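Side-chain contact in contact-dependent inhibitor I (Escherichia coli NC101, PDB 5I4Q), which probably acts as an immunity protein, binding the toxin of a contact-dependent growth inhibition system and protecting the cell that makes it: residues V18-I21 and K22-R26. Numbering follows the deposited sequence.
Sequences VLSI and KRNLR
Val18 to Ile21 and Lys22 to Leu25 are joined by successive i to i+4 backbone hydrogen bonds of one alpha-helix, from Lys22 N to Val18 O at 3.0 Å through Leu25 N to Ile21 O at 2.9 Å. The bond from Arg23 N to Leu19 O is weak, at 3.3 Å. Both segments belong to the long helix 4-40.

On one side Leu19 meets Arg23. The Arg23 chain runs extended from CG to NE and brings its guanidinium back along the helix. Leu19 CG, anti to the backbone N (chi1 -174°), sits over one face of that group, off-centre toward its rim and 3.7 Å from Arg23 NH2. The polar end of Arg23 is held by the chain of another protein in the assembly, where NE forms a salt bridge with an acidic side chain and NH1 a hydrogen bond with a polar one.

Ile21 and Leu25 lie side by side, with Ile21 CG2 4.2 Å from Leu25 CD1. The second subunit packs its Tyr14 on Val18 and Ile21, its Phe7 on Leu25 and its Asp10 on Asn24, and Ser20 OG is hydrogen-bonded to that Asp10 OD2. Within their own chain Ile21 and Leu25 both touch Tyr70, and Leu25 also reaches Leu61 and Met64 of helix 44-66.

Val18 and Lys22 also run alongside each other. The contact is aliphatic. The lysine chain stays straight as far as CE and bends only at its last torsion (chi4 -78°), and its CE lies 3.6 Å from Val18 CG1.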
loop_
_atom_site.group_PDB
_atom_site.type_symbol
_atom_site.label_atom_id
_atom_site.label_comp_id
_atom_site.label_asym_id
_atom_site.label_seq_id
_atom_site.Cartn_x
_atom_site.Cartn_y
_atom_site.Cartn_z
ATOM N N VAL B 18 -4.001 3.590 -0.122
ATOM C CA VAL B 18 -3.784 3.587 1.318
ATOM C C VAL B 18 -4.663 4.648 1.975
ATOM O O VAL B 18 -5.296 4.423 2.980
ATOM C CB VAL B 18 -2.294 3.777 1.613
ATOM C CG1 VAL B 18 -2.013 4.172 3.042
ATOM C CG2 VAL B 18 -1.558 2.488 1.295
ATOM N N LEU B 19 -4.714 5.823 1.378
ATOM C CA LEU B 19 -5.589 6.885 1.864
ATOM C C LEU B 19 -7.009 6.381 2.030
ATOM O O LEU B 19 -7.669 6.664 3.041
ATOM C CB LEU B 19 -5.584 8.004 0.854
ATOM C CG LEU B 19 -6.283 9.285 1.152
ATOM C CD1 LEU B 19 -5.659 9.928 2.377
ATOM C CD2 LEU B 19 -6.123 10.205 -0.041
ATOM N N SER B 20 -7.486 5.676 1.008
ATOM C CA SER B 20 -8.838 5.123 0.985
ATOM C C SER B 20 -9.088 3.989 2.006
ATOM O O SER B 20 -10.116 3.926 2.697
ATOM C CB SER B 20 -9.104 4.619 -0.408
ATOM O OG SER B 20 -10.294 3.911 -0.403
ATOM N N ILE B 21 -8.124 3.105 2.134
ATOM C CA ILE B 21 -8.210 2.022 3.099
ATOM C C ILE B 21 -8.285 2.579 4.507
ATOM O O ILE B 21 -9.074 2.101 5.296
ATOM C CB ILE B 21 -7.016 1.061 2.942
ATOM C CG1 ILE B 21 -7.200 0.248 1.681
ATOM C CG2 ILE B 21 -6.830 0.157 4.153
ATOM C CD1 ILE B 21 -5.893 -0.391 1.224
ATOM N N LYS B 22 -7.468 3.563 4.824
ATOM C CA LYS B 22 -7.484 4.168 6.176
ATOM C C LYS B 22 -8.848 4.791 6.512
ATOM O O LYS B 22 -9.301 4.742 7.662
ATOM C CB LYS B 22 -6.404 5.210 6.355
ATOM C CG LYS B 22 -4.967 4.665 6.403
ATOM C CD LYS B 22 -3.984 5.842 6.608
ATOM C CE LYS B 22 -2.528 5.460 6.364
ATOM N NZ LYS B 22 -2.000 4.740 7.522
ATOM N N ARG B 23 -9.471 5.389 5.503
ATOM C CA ARG B 23 -10.785 5.929 5.683
ATOM C C ARG B 23 -11.777 4.828 5.944
ATOM O O ARG B 23 -12.654 4.956 6.755
ATOM C CB ARG B 23 -11.232 6.699 4.449
ATOM C CG ARG B 23 -10.585 8.037 4.356
ATOM C CD ARG B 23 -10.878 8.670 3.021
ATOM N NE ARG B 23 -10.012 9.805 2.863
ATOM C CZ ARG B 23 -9.929 10.570 1.796
ATOM N NH1 ARG B 23 -10.684 10.359 0.742
ATOM N NH2 ARG B 23 -9.093 11.568 1.809
ATOM N N ASN B 24 -11.672 3.753 5.203
ATOM C CA ASN B 24 -12.575 2.664 5.426
ATOM C C ASN B 24 -12.393 2.105 6.833
ATOM O O ASN B 24 -13.369 1.776 7.484
ATOM C CB ASN B 24 -12.390 1.604 4.379
ATOM C CG ASN B 24 -12.953 1.994 3.020
ATOM O OD1 ASN B 24 -14.054 2.474 2.932
ATOM N ND2 ASN B 24 -12.206 1.713 1.949
ATOM N N LEU B 25 -11.152 1.991 7.285
ATOM C CA LEU B 25 -10.832 1.535 8.622
ATOM C C LEU B 25 -11.453 2.426 9.714
ATOM O O LEU B 25 -11.932 1.902 10.724
ATOM C CB LEU B 25 -9.327 1.383 8.828
ATOM C CG LEU B 25 -8.729 0.122 8.166
ATOM C CD1 LEU B 25 -7.246 0.106 8.309
ATOM C CD2 LEU B 25 -9.272 -1.185 8.697
ATOM N N ARG B 26 -11.499 3.740 9.492
ATOM C CA ARG B 26 -12.147 4.656 10.421
ATOM C C ARG B 26 -13.623 4.324 10.550
ATOM O O ARG B 26 -14.116 4.333 11.645
ATOM C CB ARG B 26 -12.050 6.128 10.003
ATOM C CG ARG B 26 -10.664 6.775 10.035
ATOM C CD ARG B 26 -10.651 8.245 9.532
ATOM N NE ARG B 26 -11.417 9.122 10.443
ATOM C CZ ARG B 26 -12.713 9.435 10.328
ATOM N NH1 ARG B 26 -13.271 10.226 11.242
ATOM N NH2 ARG B 26 -13.460 8.980 9.316
#